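Local coordinates for protein scavenger receptor with C-type lectin type I (PDB 2OX8) that binds carbohydrates, including the leukocyte cell-surface glycan Lewis(x), through a C-type lectin carbohydrate-recognition domain, at residues His98-Pro102 / Gly103-Ala107; Gln49-Ile52 / Lys53-Val57. All coordinates share one frame; numbering follows the deposited sequence.

Contact 1 (His98-Pro102 / Gly103-Ala107); sequences HGHGP and GEDCA. With ZN (zinc ion), chain H.
His-100 and Asp-105 meet through a zinc ion, a worked example of how a surface loop can be folded round a metal. The imidazole binds with its NE2, 2.2 Å from the zinc, and the carboxylate of Asp-105 with OD1, modelled 1.8 Å away. The second oxygen, OD2 of Asp-105, lies 3.9 Å from the zinc, which makes this carboxylate a one-oxygen ligand. The ring and the carboxylate planes are turned 69° apart, and OD1 sits at the edge of the imidazole, in its plane. Asp-68 and Glu-72, each giving both carboxylate oxygens, complete six ligand atoms.

Behind these ligands, further contacts position the loop. His-100 carries its CG between the backbone N and the carbonyl carbon (chi1 52°); with NE2 on the zinc and ND1 hydrogen-bonded to Pro-93 O, the ring is held at both nitrogens, which limits its rotation, and Trp-75 meets it at a steep angle. The carbonyl oxygen of Glu-104 approaches His-100 CD2 obliquely, at 3.0 Å. Glu-104 is the centre of an inverse gamma turn, closed by a weak bond of 2.7 Å from Asp-105 N to Gly-103 O. A further weak bond, 3.5 Å long, runs from Glu-104 N to Gly-101 O. Gly-103, with positive phi, lies where the chain turns by roughly a right angle, while the Cys-106–Cys-120 disulfide ties down the start of the strand that follows.

The ligand set resembles an auxiliary cation site of the C-type lectin family, usually filled by calcium. With NE2 given to the metal and ND1 facing a carbonyl, the imidazole is probably neutral, and the three carboxylates would more than balance the charge of the ion.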
ATOM      1  N   HIS A  98       4.317 -12.291 -18.142  1.00 26.88           N
ATOM      2  CA  HIS A  98       4.143 -13.703 -17.805  1.00 27.97           C
ATOM      3  C   HIS A  98       3.065 -13.870 -16.737  1.00 31.21           C
ATOM      4  O   HIS A  98       2.762 -14.989 -16.321  1.00 33.79           O
ATOM      5  CB  HIS A  98       5.451 -14.292 -17.274  1.00 28.70           C
ATOM      6  CG  HIS A  98       6.607 -14.173 -18.222  1.00 28.73           C
ATOM      7  ND1 HIS A  98       6.607 -14.747 -19.475  1.00 29.20           N
ATOM      8  CD2 HIS A  98       7.804 -13.554 -18.093  1.00 27.31           C
ATOM      9  CE1 HIS A  98       7.754 -14.485 -20.076  1.00 30.10           C
ATOM     10  NE2 HIS A  98       8.497 -13.763 -19.258  1.00 28.29           N
ATOM     11  N   GLY A  99       2.494 -12.751 -16.294  1.00 32.28           N
ATOM     12  CA  GLY A  99       1.482 -12.781 -15.255  1.00 32.66           C
ATOM     13  C   GLY A  99       2.155 -13.182 -13.961  1.00 34.33           C
ATOM     14  O   GLY A  99       2.913 -14.151 -13.948  1.00 34.83           O
ATOM     15  N   HIS A 100       1.923 -12.445 -12.874  1.00 36.83           N
ATOM     16  CA  HIS A 100       2.558 -12.820 -11.612  1.00 37.43           C
ATOM     17  C   HIS A 100       2.034 -14.192 -11.200  1.00 38.62           C
ATOM     18  O   HIS A 100       1.057 -14.686 -11.766  1.00 36.81           O
ATOM     19  CB  HIS A 100       2.302 -11.786 -10.504  1.00 35.37           C
ATOM     20  CG  HIS A 100       0.861 -11.431 -10.313  1.00 32.24           C
ATOM     21  ND1 HIS A 100       0.255 -10.400 -10.995  1.00 30.50           N
ATOM     22  CD2 HIS A 100      -0.092 -11.970  -9.517  1.00 29.79           C
ATOM     23  CE1 HIS A 100      -1.011 -10.317 -10.627  1.00 30.18           C
ATOM     24  NE2 HIS A 100      -1.247 -11.259  -9.730  1.00 26.51           N
ATOM     25  N   GLY A 101       2.687 -14.808 -10.225  1.00 40.67           N
ATOM     26  CA  GLY A 101       2.273 -16.130  -9.803  1.00 43.39           C
ATOM     27  C   GLY A 101       1.235 -16.091  -8.713  1.00 45.51           C
ATOM     28  O   GLY A 101       0.879 -15.011  -8.238  1.00 47.93           O
ATOM     29  N   PRO A 102       0.721 -17.258  -8.302  1.00 46.12           N
ATOM     30  CA  PRO A 102      -0.290 -17.357  -7.244  1.00 46.47           C
ATOM     31  C   PRO A 102       0.237 -16.791  -5.927  1.00 47.43           C
ATOM     32  O   PRO A 102       1.433 -16.878  -5.635  1.00 47.53           O
ATOM     33  CB  PRO A 102      -0.554 -18.856  -7.161  1.00 46.36           C
ATOM     34  CG  PRO A 102       0.766 -19.448  -7.569  1.00 46.52           C
ATOM     35  CD  PRO A 102       1.138 -18.595  -8.753  1.00 45.21           C
ATOM     36  N   GLY A 103      -0.662 -16.201  -5.145  1.00 47.63           N
ATOM     37  CA  GLY A 103      -0.267 -15.635  -3.870  1.00 47.85           C
ATOM     38  C   GLY A 103       0.206 -14.195  -3.945  1.00 47.23           C
ATOM     39  O   GLY A 103      -0.114 -13.390  -3.075  1.00 47.28           O
ATOM     40  N   GLU A 104       0.971 -13.863  -4.981  1.00 46.66           N
ATOM     41  CA  GLU A 104       1.485 -12.501  -5.137  1.00 45.36           C
ATOM     42  C   GLU A 104       0.383 -11.596  -5.665  1.00 42.56           C
ATOM     43  O   GLU A 104       0.473 -11.059  -6.763  1.00 41.02           O
ATOM     44  CB  GLU A 104       2.668 -12.491  -6.105  1.00 46.51           C
ATOM     45  CG  GLU A 104       3.418 -13.803  -6.158  1.00 48.99           C
ATOM     46  CD  GLU A 104       4.751 -13.664  -6.835  1.00 50.06           C
ATOM     47  OE1 GLU A 104       4.801 -13.000  -7.892  1.00 51.41           O
ATOM     48  OE2 GLU A 104       5.742 -14.221  -6.310  1.00 50.34           O
ATOM     49  N   ASP A 105      -0.655 -11.419  -4.860  1.00 40.84           N
ATOM     50  CA  ASP A 105      -1.789 -10.604  -5.263  1.00 38.05           C
ATOM     51  C   ASP A 105      -1.958  -9.396  -4.342  1.00 38.91           C
ATOM     52  O   ASP A 105      -3.010  -8.760  -4.322  1.00 40.10           O
ATOM     53  CB  ASP A 105      -3.037 -11.488  -5.255  1.00 33.93           C
ATOM     54  CG  ASP A 105      -2.832 -12.797  -6.035  1.00 29.46           C
ATOM     55  OD1 ASP A 105      -2.783 -12.749  -7.272  1.00 17.45           O
ATOM     56  OD2 ASP A 105      -2.702 -13.874  -5.404  1.00 29.38           O
ATOM     57  N   CYS A 106      -0.903  -9.082  -3.593  1.00 39.27           N
ATOM     58  CA  CYS A 106      -0.907  -7.960  -2.656  1.00 38.53           C
ATOM     59  C   CYS A 106       0.261  -7.016  -2.931  1.00 36.64           C
ATOM     60  O   CYS A 106       1.421  -7.421  -2.861  1.00 36.63           O
ATOM     61  CB  CYS A 106      -0.817  -8.482  -1.219  1.00 41.68           C
ATOM     62  SG  CYS A 106      -2.224  -9.532  -0.726  1.00 47.72           S
ATOM     63  N   ALA A 107      -0.044  -5.756  -3.234  1.00 33.63           N
ATOM     64  CA  ALA A 107       0.996  -4.777  -3.525  1.00 31.32           C
ATOM     65  C   ALA A 107       1.608  -4.083  -2.293  1.00 29.44           C
ATOM     66  O   ALA A 107       1.009  -4.002  -1.222  1.00 27.04           O
ATOM     67  CB  ALA A 107       0.458  -3.728  -4.498  1.00 31.75           C
TER
HETATM   68 ZN    ZN H   4      -3.082 -11.682  -8.634  1.00 34.38          ZN

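Contact 2 (Gln49-Ile52 / Lys53-Val57); sequences QQWI and KKQMV
Trp-51 and Gln-55 form an i to i+4 pair on helix 46-55 of the C-type lectin fold, and Gln-55 illustrates how a polar side chain can lie over an aromatic one. Its CB begins beside the backbone, 3.4 Å from Ile-52 O. Next, CG passes over one face of the indole in a CH-pi contact, 3.8 Å from the centroid of the six-membered ring and 15° off its normal. The bend at chi2 (-42°) then keeps the amide over the same face of the indole, near its CE2 and NE1 rim, the two planes 36° apart. CD faces the CE2–CZ2 bond, and at the tip NE2 is modelled 3.2 Å from Trp-51 NE1; both are donors, so this is proximity and not a hydrogen bond.

Trp-51 reaches this place with CG anti to its own N, and stacks on Phe-12 while meeting Tyr-17, joining the helix to strands 9-12 and 15-19. The inward side is set by Ile-52 and Met-56, both touching Leu-109. In the backbone, the bond from Gln-55 N to Trp-51 O measures 3.2 Å, its donor nearly in line with the carbonyl.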
ATOM      1  N   GLN A  49       1.991  10.500  -3.512  1.00 17.33           N
ATOM      2  CA  GLN A  49       3.078   9.529  -3.670  1.00 19.81           C
ATOM      3  C   GLN A  49       4.441  10.149  -3.339  1.00 18.72           C
ATOM      4  O   GLN A  49       5.272   9.512  -2.711  1.00 19.12           O
ATOM      5  CB  GLN A  49       3.083   8.965  -5.100  1.00 18.72           C
ATOM      6  CG  GLN A  49       4.295   8.134  -5.464  1.00 18.64           C
ATOM      7  CD  GLN A  49       4.387   6.838  -4.701  1.00 21.85           C
ATOM      8  OE1 GLN A  49       3.546   5.948  -4.856  1.00 22.54           O
ATOM      9  NE2 GLN A  49       5.419   6.716  -3.862  1.00 22.70           N
ATOM     10  N   GLN A  50       4.669  11.391  -3.743  1.00 19.13           N
ATOM     11  CA  GLN A  50       5.945  12.035  -3.432  1.00 22.29           C
ATOM     12  C   GLN A  50       6.086  12.325  -1.935  1.00 21.74           C
ATOM     13  O   GLN A  50       7.192  12.314  -1.406  1.00 21.46           O
ATOM     14  CB  GLN A  50       6.107  13.337  -4.231  1.00 22.10           C
ATOM     15  CG  GLN A  50       6.049  13.113  -5.746  1.00 26.11           C
ATOM     16  CD  GLN A  50       6.287  14.385  -6.557  1.00 26.24           C
ATOM     17  OE1 GLN A  50       5.644  15.417  -6.333  1.00 24.93           O
ATOM     18  NE2 GLN A  50       7.211  14.307  -7.514  1.00 23.64           N
ATOM     19  N   TRP A  51       4.965  12.580  -1.259  1.00 21.83           N
ATOM     20  CA  TRP A  51       4.979  12.873   0.174  1.00 21.76           C
ATOM     21  C   TRP A  51       5.228  11.604   0.966  1.00 22.18           C
ATOM     22  O   TRP A  51       6.035  11.581   1.893  1.00 20.13           O
ATOM     23  CB  TRP A  51       3.647  13.457   0.620  1.00 21.83           C
ATOM     24  CG  TRP A  51       3.586  13.696   2.089  1.00 23.88           C
ATOM     25  CD1 TRP A  51       4.148  14.731   2.768  1.00 24.31           C
ATOM     26  CD2 TRP A  51       2.951  12.863   3.080  1.00 26.15           C
ATOM     27  NE1 TRP A  51       3.909  14.605   4.120  1.00 24.22           N
ATOM     28  CE2 TRP A  51       3.178  13.467   4.342  1.00 25.45           C
ATOM     29  CE3 TRP A  51       2.217  11.669   3.026  1.00 22.46           C
ATOM     30  CZ2 TRP A  51       2.698  12.914   5.544  1.00 22.05           C
ATOM     31  CZ3 TRP A  51       1.742  11.121   4.225  1.00 23.65           C
ATOM     32  CH2 TRP A  51       1.987  11.747   5.464  1.00 21.46           C
ATOM     33  N   ILE A  52       4.514  10.548   0.591  1.00 22.67           N
ATOM     34  CA  ILE A  52       4.642   9.267   1.258  1.00 22.20           C
ATOM     35  C   ILE A  52       6.093   8.807   1.263  1.00 25.02           C
ATOM     36  O   ILE A  52       6.579   8.289   2.270  1.00 25.08           O
ATOM     37  CB  ILE A  52       3.731   8.228   0.585  1.00 19.64           C
ATOM     38  CG1 ILE A  52       2.291   8.469   1.034  1.00 19.03           C
ATOM     39  CG2 ILE A  52       4.177   6.819   0.928  1.00 17.25           C
ATOM     40  CD1 ILE A  52       1.253   7.573   0.356  1.00 19.30           C
ATOM     41  N   LYS A  53       6.781   9.011   0.139  1.00 27.75           N
ATOM     42  CA  LYS A  53       8.192   8.641   0.001  1.00 29.48           C
ATOM     43  C   LYS A  53       9.092   9.464   0.943  1.00 28.58           C
ATOM     44  O   LYS A  53       9.965   8.911   1.603  1.00 29.60           O
ATOM     45  CB  LYS A  53       8.644   8.833  -1.455  1.00 31.30           C
ATOM     46  CG  LYS A  53      10.136   8.644  -1.691  1.00 34.65           C
ATOM     47  CD  LYS A  53      10.544   9.179  -3.065  1.00 40.05           C
ATOM     48  CE  LYS A  53      12.054   9.482  -3.148  1.00 43.21           C
ATOM     49  NZ  LYS A  53      12.455  10.272  -4.370  1.00 41.75           N
ATOM     50  N   LYS A  54       8.878  10.777   1.003  1.00 29.58           N
ATOM     51  CA  LYS A  54       9.671  11.648   1.876  1.00 30.78           C
ATOM     52  C   LYS A  54       9.614  11.110   3.308  1.00 32.30           C
ATOM     53  O   LYS A  54      10.615  11.116   4.019  1.00 30.80           O
ATOM     54  CB  LYS A  54       9.123  13.077   1.873  1.00 31.38           C
ATOM     55  CG  LYS A  54       8.781  13.643   0.509  1.00 34.24           C
ATOM     56  CD  LYS A  54       9.980  14.271  -0.175  1.00 36.46           C
ATOM     57  CE  LYS A  54       9.650  14.650  -1.624  1.00 37.08           C
ATOM     58  NZ  LYS A  54       9.382  13.438  -2.479  1.00 38.17           N
ATOM     59  N   GLN A  55       8.430  10.654   3.719  1.00 33.86           N
ATOM     60  CA  GLN A  55       8.218  10.104   5.055  1.00 35.04           C
ATOM     61  C   GLN A  55       8.978   8.823   5.337  1.00 36.88           C
ATOM     62  O   GLN A  55       9.277   8.533   6.490  1.00 38.53           O
ATOM     63  CB  GLN A  55       6.737   9.810   5.295  1.00 34.05           C
ATOM     64  CG  GLN A  55       5.874  11.023   5.343  1.00 36.12           C
ATOM     65  CD  GLN A  55       6.526  12.134   6.114  1.00 37.70           C
ATOM     66  OE1 GLN A  55       7.023  11.929   7.228  1.00 37.15           O
ATOM     67  NE2 GLN A  55       6.535  13.329   5.529  1.00 38.29           N
ATOM     68  N   MET A  56       9.265   8.043   4.299  1.00 37.53           N
ATOM     69  CA  MET A  56       9.966   6.779   4.481  1.00 40.00           C
ATOM     70  C   MET A  56      11.451   6.926   4.792  1.00 41.87           C
ATOM     71  O   MET A  56      12.271   7.130   3.893  1.00 43.07           O
ATOM     72  CB  MET A  56       9.781   5.904   3.245  1.00 40.09           C
ATOM     73  CG  MET A  56       8.368   5.401   3.075  1.00 41.91           C
ATOM     74  SD  MET A  56       8.144   4.593   1.499  1.00 46.00           S
ATOM     75  CE  MET A  56       8.619   2.895   1.893  1.00 45.48           C
ATOM     76  N   VAL A  57      11.791   6.821   6.074  1.00 43.02           N
ATOM     77  CA  VAL A  57      13.180   6.934   6.508  1.00 42.73           C
ATOM     78  C   VAL A  57      13.767   5.532   6.495  1.00 43.36           C
ATOM     79  O   VAL A  57      14.834   5.294   5.911  1.00 44.93           O
ATOM     80  CB  VAL A  57      13.277   7.523   7.921  1.00 42.94           C
ATOM     81  CG1 VAL A  57      14.736   7.857   8.247  1.00 44.44           C
ATOM     82  CG2 VAL A  57      12.406   8.764   8.024  1.00 41.52           C
TER

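In the fold
Both contacts are local and lie within one lectin domain, yet they stand on opposite sides of its centre, with their own centres about 25 Å apart. Contact 2 is partly buried: a regular helix repeats its backbone bonds, turning nonpolar and aromatic groups against the strands and leaving lysines at the surface. Contact 1 lies at the surface in irregular loop, where weak turn bonds are supplemented by a metal held by imidazole and carboxylate ligands. Neither shares an element with the other, though both reach strand 106-109: residues 103-107 run into it, whereas Ile-52 and Met-56 pack on its Leu-109.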